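PDB 4F0L: amidohydrolase, which is an amidohydrolase-family metalloenzyme with iron bound in its metal site, and probably acts as a deaminase. Local coordinates for residues B[236-241]-B[271-276]; B[213-218]-B[227-232]; B[60-65]-B[375-380]; B[208-213]-B[380-385]; B[165-170]-B[219-224]. All blocks are in the same frame, centred on the assembly; numbering follows the deposited sequence.

Interaction 1 (B[236-241]-B[271-276]); sequences APVHIH and TARWCL. With FE (Fe (III) ion), chain E.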
# COMPACT_ATOMS: atom_id res chain seq x y z
N ALA B 236 -24.43 -16.53 18.60
CA ALA B 236 -23.71 -16.28 17.36
C ALA B 236 -23.22 -14.83 17.36
O ALA B 236 -23.71 -14.01 18.14
CB ALA B 236 -24.63 -16.56 16.16
N PRO B 237 -22.28 -14.50 16.46
CA PRO B 237 -21.79 -13.11 16.42
C PRO B 237 -22.80 -11.98 16.19
O PRO B 237 -23.81 -12.16 15.52
CB PRO B 237 -20.76 -13.12 15.28
CG PRO B 237 -20.28 -14.54 15.22
CD PRO B 237 -21.48 -15.38 15.60
N VAL B 238 -22.46 -10.81 16.73
CA VAL B 238 -23.14 -9.56 16.42
C VAL B 238 -22.08 -8.55 15.92
O VAL B 238 -21.09 -8.28 16.60
CB VAL B 238 -23.81 -8.98 17.67
CG1 VAL B 238 -24.50 -7.63 17.38
CG2 VAL B 238 -24.77 -10.00 18.28
N HIS B 239 -22.27 -8.02 14.72
CA HIS B 239 -21.41 -6.98 14.15
C HIS B 239 -22.20 -5.72 13.93
O HIS B 239 -23.39 -5.77 13.60
CB HIS B 239 -20.83 -7.43 12.83
CG HIS B 239 -19.78 -8.48 12.95
ND1 HIS B 239 -18.66 -8.48 12.17
CD2 HIS B 239 -19.69 -9.61 13.75
CE1 HIS B 239 -17.89 -9.50 12.50
NE2 HIS B 239 -18.51 -10.21 13.47
N ILE B 240 -21.54 -4.58 14.10
CA ILE B 240 -22.18 -3.27 13.93
C ILE B 240 -21.13 -2.24 13.54
O ILE B 240 -20.06 -2.24 14.12
CB ILE B 240 -22.90 -2.84 15.24
CG1 ILE B 240 -23.58 -1.48 15.10
CG2 ILE B 240 -21.94 -2.80 16.42
CD1 ILE B 240 -24.72 -1.25 16.08
N HIS B 241 -21.45 -1.35 12.60
CA HIS B 241 -20.58 -0.19 12.31
C HIS B 241 -20.71 0.77 13.46
O HIS B 241 -21.82 1.15 13.81
CB HIS B 241 -20.99 0.61 11.06
CG HIS B 241 -20.78 -0.09 9.73
ND1 HIS B 241 -21.79 -0.25 8.82
CD2 HIS B 241 -19.62 -0.58 9.11
CE1 HIS B 241 -21.29 -0.87 7.71
NE2 HIS B 241 -19.98 -1.07 7.89
N THR B 271 -19.74 -8.13 24.62
CA THR B 271 -18.73 -9.16 24.96
C THR B 271 -17.92 -9.51 23.68
O THR B 271 -18.06 -8.84 22.68
CB THR B 271 -19.39 -10.45 25.48
OG1 THR B 271 -20.19 -10.99 24.44
CG2 THR B 271 -20.26 -10.21 26.69
N ALA B 272 -17.09 -10.56 23.73
CA ALA B 272 -16.37 -11.09 22.59
C ALA B 272 -17.30 -11.60 21.47
O ALA B 272 -16.85 -11.90 20.37
CB ALA B 272 -15.40 -12.20 23.04
N ARG B 273 -18.60 -11.69 21.77
CA ARG B 273 -19.61 -12.02 20.77
C ARG B 273 -19.72 -10.87 19.74
O ARG B 273 -20.18 -11.08 18.61
CB ARG B 273 -20.94 -12.25 21.50
CG ARG B 273 -22.13 -12.61 20.67
CD ARG B 273 -23.43 -12.46 21.48
NE ARG B 273 -24.54 -12.69 20.57
CZ ARG B 273 -25.73 -12.10 20.62
NH1 ARG B 273 -26.03 -11.25 21.57
NH2 ARG B 273 -26.61 -12.39 19.67
N TRP B 274 -19.34 -9.67 20.18
CA TRP B 274 -19.51 -8.46 19.40
C TRP B 274 -18.25 -8.10 18.68
O TRP B 274 -17.15 -8.26 19.23
CB TRP B 274 -19.92 -7.29 20.28
CG TRP B 274 -21.32 -7.39 20.84
CD1 TRP B 274 -21.82 -8.32 21.77
CD2 TRP B 274 -22.45 -6.53 20.53
NE1 TRP B 274 -23.15 -8.08 22.03
CE2 TRP B 274 -23.59 -7.02 21.33
CE3 TRP B 274 -22.63 -5.43 19.71
CZ2 TRP B 274 -24.84 -6.43 21.27
CZ3 TRP B 274 -23.91 -4.84 19.64
CH2 TRP B 274 -24.98 -5.32 20.42
N CYS B 275 -18.43 -7.62 17.44
CA CYS B 275 -17.36 -7.02 16.66
C CYS B 275 -17.80 -5.61 16.23
O CYS B 275 -18.83 -5.44 15.56
CB CYS B 275 -17.01 -7.86 15.43
SG CYS B 275 -15.64 -7.17 14.47
N LEU B 276 -17.06 -4.60 16.68
CA LEU B 276 -17.45 -3.22 16.40
C LEU B 276 -16.59 -2.81 15.27
O LEU B 276 -15.37 -2.74 15.41
CB LEU B 276 -17.23 -2.31 17.61
CG LEU B 276 -17.81 -2.74 18.95
CD1 LEU B 276 -17.72 -1.59 19.98
CD2 LEU B 276 -19.23 -3.27 18.80
FE FE E . -18.50 -1.48 6.11
O HOH W 1 -26.30 -13.23 16.68
O HOH W 2 -17.37 0.31 6.62
O HOH W 3 -19.25 0.23 4.81
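Arg273 NH2 is the best-held polar atom of this contact, gripped by three acceptors: the backbone oxygens of Thr230 and Leu233, and water 1. The two strands, 238-242 and 274-276, are parallel neighbours in the TIM barrel of the amidohydrolase family, joined through helices 246-256 and 260-267 as a beta-alpha-beta crossover. Between them Cys275 N donates to Val238 O over 2.9 Å, nearly along the C=O axis, while Trp274 CA brings a CA-H...O contact to the same oxygen at 3.2 Å. Val238 N to Arg273 O and Ile240 N to Cys275 O continue the pairing. On one face of the sheet Val238 sets CG1 anti to its backbone N (chi1 179°), which lays that methyl over the six-membered ring of Trp274, 3.6 Å from the centroid. Its other methyl, CG2, lies over the centre of the Arg273 guanidinium, 3.3 Å from Arg273 CZ. The arginine chain, extended from CG to NE, delivers NE to Ala236 O at 2.9 Å with the oxygen in the guanidinium plane. On the other face, Cys275 CB sits over the centre of the His239 ring, whose rotation should be fixed by the bond from His239 NE2 to Ala379 O. Near the end of strand 238-242, His241 turns to the active-site metal, and its NE2 coordinates the Fe(III) ion at 2.4 Å.

Interaction 2 (B[213-218]-B[227-232]); sequences VAPHSL and DSVTQL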
# COMPACT_ATOMS: atom_id res chain seq x y z
N VAL B 213 -25.72 -11.84 13.10
CA VAL B 213 -26.56 -10.69 12.72
C VAL B 213 -25.74 -9.40 12.74
O VAL B 213 -24.73 -9.30 13.45
CB VAL B 213 -27.79 -10.52 13.64
CG1 VAL B 213 -28.62 -11.82 13.69
CG2 VAL B 213 -27.35 -10.10 15.03
N ALA B 214 -26.16 -8.43 11.92
CA ALA B 214 -25.41 -7.20 11.73
C ALA B 214 -26.38 -6.01 11.76
O ALA B 214 -26.79 -5.53 10.72
CB ALA B 214 -24.63 -7.21 10.42
N PRO B 215 -26.73 -5.53 12.97
CA PRO B 215 -27.35 -4.21 13.01
C PRO B 215 -26.44 -3.21 12.31
O PRO B 215 -25.24 -3.14 12.60
CB PRO B 215 -27.47 -3.90 14.50
CG PRO B 215 -26.60 -4.90 15.21
CD PRO B 215 -26.54 -6.10 14.31
N HIS B 216 -26.98 -2.46 11.36
CA HIS B 216 -26.09 -1.67 10.50
C HIS B 216 -25.22 -0.69 11.25
O HIS B 216 -24.00 -0.67 11.09
CB HIS B 216 -26.88 -0.92 9.46
CG HIS B 216 -26.03 -0.13 8.53
ND1 HIS B 216 -25.75 1.18 8.73
CD2 HIS B 216 -25.35 -0.51 7.38
CE1 HIS B 216 -24.93 1.62 7.75
NE2 HIS B 216 -24.68 0.59 6.92
N SER B 217 -25.86 0.11 12.08
CA SER B 217 -25.20 1.21 12.81
C SER B 217 -26.21 1.78 13.77
O SER B 217 -27.42 1.46 13.68
CB SER B 217 -24.78 2.32 11.86
OG SER B 217 -25.93 2.92 11.30
N LEU B 218 -25.76 2.65 14.65
CA LEU B 218 -26.67 3.24 15.61
C LEU B 218 -27.68 4.18 14.96
O LEU B 218 -28.78 4.35 15.48
CB LEU B 218 -25.90 3.96 16.72
CG LEU B 218 -25.03 3.03 17.60
CD1 LEU B 218 -24.21 3.85 18.58
CD2 LEU B 218 -25.87 1.96 18.30
N ASP B 227 -32.27 -4.44 20.42
CA ASP B 227 -32.56 -5.53 21.36
C ASP B 227 -33.10 -6.78 20.66
O ASP B 227 -32.61 -7.88 20.90
CB ASP B 227 -33.56 -5.11 22.45
CG ASP B 227 -32.98 -4.13 23.44
OD1 ASP B 227 -31.74 -4.11 23.63
OD2 ASP B 227 -33.78 -3.38 24.05
N SER B 228 -34.12 -6.62 19.82
CA SER B 228 -34.71 -7.75 19.12
C SER B 228 -33.72 -8.50 18.23
O SER B 228 -33.64 -9.71 18.28
CB SER B 228 -35.86 -7.31 18.25
OG SER B 228 -36.77 -6.59 19.02
N VAL B 229 -32.97 -7.75 17.44
CA VAL B 229 -32.07 -8.35 16.46
C VAL B 229 -30.96 -9.14 17.14
O VAL B 229 -30.65 -10.25 16.72
CB VAL B 229 -31.51 -7.28 15.50
CG1 VAL B 229 -30.40 -7.83 14.63
CG2 VAL B 229 -32.65 -6.72 14.65
N THR B 230 -30.42 -8.59 18.22
CA THR B 230 -29.28 -9.21 18.89
C THR B 230 -29.68 -10.34 19.87
O THR B 230 -28.83 -10.95 20.51
CB THR B 230 -28.40 -8.12 19.56
OG1 THR B 230 -29.17 -7.39 20.51
CG2 THR B 230 -27.91 -7.13 18.53
N GLN B 231 -30.98 -10.62 19.95
CA GLN B 231 -31.50 -11.72 20.74
C GLN B 231 -31.89 -12.90 19.84
O GLN B 231 -32.16 -13.98 20.35
CB GLN B 231 -32.71 -11.26 21.61
N LEU B 232 -31.89 -12.72 18.52
CA LEU B 232 -32.33 -13.80 17.62
C LEU B 232 -31.48 -15.04 17.70
O LEU B 232 -32.00 -16.15 17.70
CB LEU B 232 -32.36 -13.35 16.16
CG LEU B 232 -33.49 -12.46 15.70
CD1 LEU B 232 -33.26 -12.15 14.23
CD2 LEU B 232 -34.89 -13.09 15.94
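With chi1 of -55°, Val213 places CG1 anti to its carbonyl carbon and leaves CG2 in the crowded position between the backbone N and the carbonyl carbon; Val229 holds CG1 anti to its own backbone N (chi1 171°). These two settings bring Val213 CG2 and Val229 CG1 to 3.8 Å, the side chains sliding past each other in opposite directions rather than meeting tip to tip. The same Val213 CG2 also rests 3.7 Å from Val229 O, an oxygen that already accepts from Leu232 N in the type I turn from Val229 to Leu232. Pro215 packs alongside, its CD 4.2 Å from Val229 CG1 and its CG turned to the methyl of Thr230. No hydrogen bond joins the two segments, so the fit is one of small, branched or cyclic apolar groups. The hydroxyl of Thr230 is occupied elsewhere, bonding back to Leu226 O inside the helix. Phe192 of helix 189-203 touches both valines, and Val238 of the next strand lies against Val213, Pro215 and Thr230, which places the contact in the layer between sheet and helices. Such packing of strand 210-215 against helix 223-229, the helix that follows it in the chain, is the repeating beta/alpha arrangement of the TIM barrel.

Interaction 3 (B[60-65]-B[375-380]); sequences GMANLH and GGNIAM. With FE (Fe (III) ion), chain E.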
# COMPACT_ATOMS: atom_id res chain seq x y z
N GLY B 60 -4.53 -19.18 8.10
CA GLY B 60 -5.43 -18.45 7.26
C GLY B 60 -5.99 -17.25 7.99
O GLY B 60 -6.25 -17.30 9.19
N MET B 61 -6.13 -16.14 7.26
CA MET B 61 -6.61 -14.89 7.84
C MET B 61 -8.09 -14.74 7.57
O MET B 61 -8.56 -14.89 6.43
CB MET B 61 -5.86 -13.73 7.20
CG MET B 61 -6.21 -12.35 7.75
SD MET B 61 -5.66 -12.08 9.43
CE MET B 61 -3.91 -12.03 9.07
N ALA B 62 -8.84 -14.41 8.61
CA ALA B 62 -10.24 -14.00 8.39
C ALA B 62 -10.27 -12.62 7.82
O ALA B 62 -9.53 -11.70 8.24
CB ALA B 62 -11.07 -14.07 9.69
N ASN B 63 -11.18 -12.43 6.86
CA ASN B 63 -11.46 -11.10 6.34
C ASN B 63 -12.77 -10.71 6.98
O ASN B 63 -13.82 -11.06 6.51
CB ASN B 63 -11.55 -11.15 4.81
CG ASN B 63 -11.48 -9.76 4.18
OD1 ASN B 63 -12.21 -8.85 4.57
ND2 ASN B 63 -10.59 -9.60 3.23
N LEU B 64 -12.71 -10.02 8.11
CA LEU B 64 -13.88 -10.03 8.99
C LEU B 64 -15.00 -9.05 8.63
O LEU B 64 -15.98 -8.98 9.35
CB LEU B 64 -13.44 -9.86 10.46
CG LEU B 64 -12.57 -8.68 10.89
CD1 LEU B 64 -13.05 -7.38 10.26
CD2 LEU B 64 -12.61 -8.62 12.41
N HIS B 65 -14.90 -8.33 7.50
CA HIS B 65 -15.92 -7.31 7.12
C HIS B 65 -15.78 -7.00 5.67
O HIS B 65 -14.75 -6.47 5.22
CB HIS B 65 -15.72 -6.04 7.92
CG HIS B 65 -16.81 -5.02 7.75
ND1 HIS B 65 -18.02 -5.15 8.35
CD2 HIS B 65 -16.83 -3.81 7.08
CE1 HIS B 65 -18.79 -4.09 8.02
NE2 HIS B 65 -18.05 -3.26 7.27
N GLY B 375 -7.96 -12.22 16.58
CA GLY B 375 -9.19 -11.44 16.76
C GLY B 375 -10.16 -11.68 15.63
O GLY B 375 -11.36 -11.76 15.83
N GLY B 376 -9.63 -11.87 14.44
CA GLY B 376 -10.46 -12.20 13.31
C GLY B 376 -11.28 -13.46 13.50
O GLY B 376 -12.47 -13.47 13.28
N ASN B 377 -10.64 -14.53 13.92
CA ASN B 377 -11.38 -15.79 14.14
C ASN B 377 -12.42 -15.68 15.26
O ASN B 377 -13.49 -16.24 15.14
CB ASN B 377 -10.42 -16.96 14.34
CG ASN B 377 -9.93 -17.49 13.02
OD1 ASN B 377 -10.61 -17.34 11.99
ND2 ASN B 377 -8.71 -18.09 13.01
N ILE B 378 -12.12 -14.91 16.31
CA ILE B 378 -13.11 -14.67 17.37
C ILE B 378 -14.34 -13.92 16.81
O ILE B 378 -15.46 -14.35 17.02
CB ILE B 378 -12.49 -13.94 18.59
CG1 ILE B 378 -11.43 -14.83 19.31
CG2 ILE B 378 -13.59 -13.43 19.54
CD1 ILE B 378 -10.47 -14.06 20.22
N ALA B 379 -14.11 -12.83 16.07
CA ALA B 379 -15.22 -12.08 15.44
C ALA B 379 -16.03 -12.93 14.48
O ALA B 379 -17.22 -12.65 14.23
CB ALA B 379 -14.69 -10.85 14.67
N MET B 380 -15.39 -13.94 13.89
CA MET B 380 -16.07 -14.80 12.91
C MET B 380 -16.85 -15.95 13.61
O MET B 380 -17.50 -16.74 12.94
CB MET B 380 -15.09 -15.41 11.92
CG MET B 380 -14.40 -14.42 10.99
SD MET B 380 -15.45 -13.53 9.87
CE MET B 380 -16.16 -12.28 10.95
FE FE E . -18.50 -1.48 6.11
O HOH W 4 -7.83 -19.09 10.35
O HOH W 2 -17.37 0.31 6.62
O HOH W 3 -19.25 0.23 4.81
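Strand 56-66 of the barrel carries the metal ligand His65 near its end, with His67 just beyond it, and the contact packs the last turn of helix 364-379 against this strand just before the metal site. His65 NE2 coordinates the Fe(III) ion at 2.2 Å. Strand and helix segments cross at 55° with their axes 7.5 Å apart. Gly376, with no side chain in between, lets its CA come within 5.2 Å of Ala62 CA. Beside Gly376, Met380 bends at chi2 (-64°) and chi3 (78°), so that it runs along the strand: its CG meets Ala62 CB at 3.6 Å, and its CE ends against Leu64 CB at 3.7 Å. Leu64, with CG in the crowded position between its backbone N and carbonyl carbon, sends CD2 to Ala379 CB, 3.8 Å away. At the start of the strand segment, water 4 donates to Gly60 O over 2.7 Å and accepts from Asn377 ND2. No direct hydrogen bond links the segments. The chemistry is therefore mainly apolar, methyl and methylene groups packing along the residues that precede His65, so the helix meets this side of the strand by apolar fit, while the strand's backbone bonds go to its neighbours in the barrel.

Interaction 4 (B[208-213]-B[380-385]); sequences GAVLGV and MGRPED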
# COMPACT_ATOMS: atom_id res chain seq x y z
N GLY B 208 -18.69 -25.55 8.22
CA GLY B 208 -17.99 -24.46 8.91
C GLY B 208 -18.67 -23.09 8.92
O GLY B 208 -18.14 -22.13 9.51
N ALA B 209 -19.82 -22.97 8.26
CA ALA B 209 -20.48 -21.69 8.12
C ALA B 209 -20.93 -21.25 9.48
O ALA B 209 -21.30 -22.08 10.32
CB ALA B 209 -21.67 -21.75 7.18
N VAL B 210 -20.92 -19.94 9.68
CA VAL B 210 -21.48 -19.34 10.85
C VAL B 210 -22.52 -18.31 10.42
O VAL B 210 -22.30 -17.61 9.42
CB VAL B 210 -20.38 -18.70 11.73
CG1 VAL B 210 -21.01 -17.97 12.92
CG2 VAL B 210 -19.41 -19.78 12.24
N LEU B 211 -23.64 -18.24 11.12
CA LEU B 211 -24.69 -17.23 10.82
C LEU B 211 -24.86 -16.34 12.03
O LEU B 211 -25.26 -16.83 13.11
CB LEU B 211 -26.03 -17.90 10.47
CG LEU B 211 -27.26 -17.00 10.17
CD1 LEU B 211 -26.99 -16.14 8.95
CD2 LEU B 211 -28.54 -17.82 9.99
N GLY B 212 -24.54 -15.05 11.87
CA GLY B 212 -24.77 -14.07 12.92
C GLY B 212 -25.73 -12.98 12.44
O GLY B 212 -26.46 -13.20 11.47
N VAL B 213 -25.72 -11.84 13.10
CA VAL B 213 -26.56 -10.69 12.72
C VAL B 213 -25.74 -9.40 12.74
O VAL B 213 -24.73 -9.30 13.45
CB VAL B 213 -27.79 -10.52 13.64
CG1 VAL B 213 -28.62 -11.82 13.69
CG2 VAL B 213 -27.35 -10.10 15.03
N MET B 380 -15.39 -13.94 13.89
CA MET B 380 -16.07 -14.80 12.91
C MET B 380 -16.85 -15.95 13.61
O MET B 380 -17.50 -16.74 12.94
CB MET B 380 -15.09 -15.41 11.92
CG MET B 380 -14.40 -14.42 10.99
SD MET B 380 -15.45 -13.53 9.87
CE MET B 380 -16.16 -12.28 10.95
N GLY B 381 -16.77 -16.04 14.94
CA GLY B 381 -17.42 -17.12 15.67
C GLY B 381 -16.68 -18.44 15.58
O GLY B 381 -17.28 -19.50 15.74
N ARG B 382 -15.37 -18.39 15.33
CA ARG B 382 -14.57 -19.58 15.11
C ARG B 382 -13.30 -19.53 15.99
O ARG B 382 -12.18 -19.57 15.48
CB ARG B 382 -14.15 -19.64 13.64
CG ARG B 382 -15.28 -19.81 12.62
CD ARG B 382 -15.92 -21.20 12.67
NE ARG B 382 -14.90 -22.22 12.49
CZ ARG B 382 -15.13 -23.53 12.34
NH1 ARG B 382 -16.37 -24.01 12.31
NH2 ARG B 382 -14.10 -24.36 12.19
N PRO B 383 -13.47 -19.40 17.31
CA PRO B 383 -12.31 -19.26 18.18
C PRO B 383 -11.45 -20.52 18.22
O PRO B 383 -10.27 -20.42 18.55
CB PRO B 383 -12.91 -18.97 19.55
CG PRO B 383 -14.30 -19.57 19.49
CD PRO B 383 -14.73 -19.28 18.07
N GLU B 384 -12.01 -21.66 17.83
CA GLU B 384 -11.26 -22.92 17.78
C GLU B 384 -10.28 -22.98 16.63
O GLU B 384 -9.48 -23.90 16.52
CB GLU B 384 -12.23 -24.10 17.63
CG GLU B 384 -13.00 -24.14 16.29
CD GLU B 384 -14.32 -23.36 16.27
OE1 GLU B 384 -14.41 -22.27 16.87
OE2 GLU B 384 -15.29 -23.84 15.62
N ASP B 385 -10.37 -22.02 15.72
CA ASP B 385 -9.59 -22.08 14.49
C ASP B 385 -8.19 -21.46 14.66
O ASP B 385 -7.88 -20.82 15.68
CB ASP B 385 -10.33 -21.38 13.35
CG ASP B 385 -11.35 -22.28 12.66
OD1 ASP B 385 -11.40 -23.51 12.89
OD2 ASP B 385 -12.09 -21.72 11.82
O HOH W 5 -19.15 -23.22 12.12
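Arg382 leaves its backbone with CG anti to the carbonyl carbon, and bends at both chi2 (-70°) and chi3 (-56°) compress the chain beside Val210. From CB onward, CG passes 4.1 Å from Val210 CG2, and CD comes closer to the same methyl, at 3.8 Å, the two side chains crossing obliquely. The tip then turns to its charges. NE donates to Asp385 OD2 over 2.9 Å, meeting that oxygen from above the carboxylate plane, whereas NH2 reaches the syn lone pair of Asp385 OD1, also at 2.9 Å. This side-on, two-nitrogen grip fixes the orientation of the guanidinium, and Asp385 OD1 has a second partner in Ser392 N. Over one face of the guanidinium lies Glu384 OE2, 3.5 Å from Arg382 NH1, interacting by charge alone since no N-H points at it. NH1 instead donates in plane to water 5 at 2.9 Å, which passes the link on to Ala209 O, and beside it lies the CA of Gly208. The two acids probably also offset the like charge of Arg124 close to NE. On the backbone side, Val210 CG2 rests 3.7 Å from Met380 O. There the chain turns at Gly381, whose positive phi (77°) closes a Schellman motif, the classic helix C-terminal ending, here terminating helix 364-379 beside the start of barrel strand 210-215.

Interaction 5 (B[165-170]-B[219-224]); sequences PVFYAH and RAVTPD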
# COMPACT_ATOMS: atom_id res chain seq x y z
N PRO B 165 -26.23 -11.13 7.98
CA PRO B 165 -27.28 -10.31 7.36
C PRO B 165 -27.53 -9.07 8.20
O PRO B 165 -27.62 -9.16 9.42
CB PRO B 165 -28.50 -11.24 7.38
CG PRO B 165 -27.91 -12.62 7.39
CD PRO B 165 -26.74 -12.47 8.32
N VAL B 166 -27.65 -7.94 7.52
CA VAL B 166 -27.74 -6.64 8.16
C VAL B 166 -29.21 -6.19 8.42
O VAL B 166 -30.12 -6.30 7.54
CB VAL B 166 -27.04 -5.59 7.28
CG1 VAL B 166 -27.22 -4.16 7.85
CG2 VAL B 166 -25.55 -5.91 7.15
N PHE B 167 -29.42 -5.72 9.64
CA PHE B 167 -30.68 -5.11 10.00
C PHE B 167 -30.53 -3.62 9.82
O PHE B 167 -29.64 -3.01 10.42
CB PHE B 167 -31.11 -5.42 11.44
CG PHE B 167 -32.42 -4.76 11.78
CD1 PHE B 167 -33.61 -5.32 11.36
CD2 PHE B 167 -32.43 -3.51 12.37
CE1 PHE B 167 -34.82 -4.69 11.60
CE2 PHE B 167 -33.62 -2.86 12.61
CZ PHE B 167 -34.82 -3.46 12.22
N TYR B 168 -31.43 -3.03 9.03
CA TYR B 168 -31.40 -1.61 8.66
C TYR B 168 -32.83 -1.12 8.50
O TYR B 168 -33.60 -1.68 7.73
CB TYR B 168 -30.68 -1.48 7.32
CG TYR B 168 -30.20 -0.10 6.90
CD1 TYR B 168 -31.06 0.98 6.79
CD2 TYR B 168 -28.88 0.09 6.55
CE1 TYR B 168 -30.59 2.23 6.39
CE2 TYR B 168 -28.42 1.32 6.16
CZ TYR B 168 -29.28 2.37 6.09
OH TYR B 168 -28.77 3.57 5.67
N ALA B 169 -33.21 -0.07 9.23
CA ALA B 169 -34.59 0.43 9.19
C ALA B 169 -34.75 1.96 9.15
O ALA B 169 -35.85 2.43 8.94
CB ALA B 169 -35.36 -0.14 10.37
N HIS B 170 -33.68 2.72 9.38
CA HIS B 170 -33.77 4.17 9.57
C HIS B 170 -32.61 4.92 8.99
O HIS B 170 -31.50 4.37 8.81
CB HIS B 170 -33.88 4.46 11.06
CG HIS B 170 -35.02 3.73 11.69
ND1 HIS B 170 -36.29 4.11 11.53
CD2 HIS B 170 -35.05 2.56 12.42
CE1 HIS B 170 -37.09 3.26 12.16
NE2 HIS B 170 -36.33 2.30 12.69
N ARG B 219 -27.33 4.75 13.81
CA ARG B 219 -28.25 5.63 13.06
C ARG B 219 -29.39 4.84 12.47
O ARG B 219 -30.50 5.34 12.32
CB ARG B 219 -27.55 6.26 11.84
CG ARG B 219 -26.54 7.33 12.11
CD ARG B 219 -26.27 8.05 10.80
NE ARG B 219 -25.08 8.87 10.96
CZ ARG B 219 -25.07 10.13 11.39
NH1 ARG B 219 -26.21 10.80 11.63
NH2 ARG B 219 -23.91 10.75 11.54
N ALA B 220 -29.06 3.63 12.04
CA ALA B 220 -29.93 2.88 11.16
C ALA B 220 -30.90 2.01 11.94
O ALA B 220 -31.83 1.45 11.37
CB ALA B 220 -29.12 2.06 10.16
N VAL B 221 -30.72 1.94 13.26
CA VAL B 221 -31.48 1.02 14.09
C VAL B 221 -31.86 1.74 15.36
O VAL B 221 -31.04 2.51 15.89
CB VAL B 221 -30.62 -0.24 14.41
CG1 VAL B 221 -31.44 -1.26 15.18
CG2 VAL B 221 -30.06 -0.90 13.15
N THR B 222 -33.09 1.54 15.85
CA THR B 222 -33.50 2.08 17.15
C THR B 222 -33.03 1.14 18.28
O THR B 222 -32.73 -0.02 18.03
CB THR B 222 -35.04 2.24 17.30
OG1 THR B 222 -35.64 0.95 17.41
CG2 THR B 222 -35.67 2.97 16.12
N PRO B 223 -32.98 1.65 19.53
CA PRO B 223 -32.64 0.78 20.67
C PRO B 223 -33.51 -0.47 20.82
O PRO B 223 -32.99 -1.55 21.07
CB PRO B 223 -32.79 1.72 21.89
CG PRO B 223 -32.44 3.06 21.33
CD PRO B 223 -33.07 3.07 19.94
N ASP B 224 -34.82 -0.35 20.61
CA ASP B 224 -35.72 -1.52 20.68
C ASP B 224 -35.42 -2.53 19.58
O ASP B 224 -35.43 -3.74 19.82
CB ASP B 224 -37.20 -1.07 20.59
CG ASP B 224 -37.65 -0.28 21.81
OD1 ASP B 224 -36.90 -0.22 22.80
OD2 ASP B 224 -38.79 0.25 21.81
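Two loops of the TIM barrel meet here, the one leaving strand 160-167 and the one leading into helix 223-229, whose N-cap is Thr222. The hydrogen bonding converges on one backbone oxygen. Ala220 O receives Ala169 N at 3.0 Å, a fairly straight bond (158°) lying in the carbonyl plane, and also His170 N at 3.0 Å, a weak bond bent to 124°. In return, Ala220 CA makes a CA-H...O contact with His170 O over 3.2 Å, so the chains are tied in both directions at this point.

The aromatic interaction is a CH-pi contact: Ala220 CB sits 3.8 Å from the centroid of the Tyr168 ring and almost exactly on its normal, nearly equidistant from the ring atoms. Apolar packing takes a different approach. Val221 brings CG2 to the edge of the Phe167 ring, 3.6 Å from Phe167 CD2, while its CG1 lies 3.7 Å from Phe167 CE2.

The last group is polar and belongs to the helix start. Glu225 accepts from Thr222 N through OE1, and the Thr222 side chain in turn caps a backbone N in the first turn of the helix, a reciprocal arrangement that fits a capping box. Glu225 OE2 bonds to His170 NE2. With His170 ND1 bonded to Ala176 O as well, both ring nitrogens have acceptors, which may favour a protonated, positively charged imidazole. Thr222 CG2 lies against that same ring end, 3.6 Å from His170 NE2.

How the interactions relate
Interactions 1 and 3 meet at the metal: His241 and His65 share the Fe(III) ion and waters 2 and 3, and a second junction joins His239 of one to Ala379 of the other. Interaction 2 adjoins interaction 1 through the Arg273 side chain and through His241 N to His216 O (3.0 Å), which ties a metal ligand to the residue just past strand 210-215. Interaction 5 adjoins interaction 2, strands 160-167 and 210-215 being neighbours, with His216 N bonded to Phe167 O (2.9 Å). Met380 belongs to both interactions 3 and 4, and Val213 to both 2 and 4. Interactions 3 and 5, with centres about 23 Å apart, reach the same sheet through different strands.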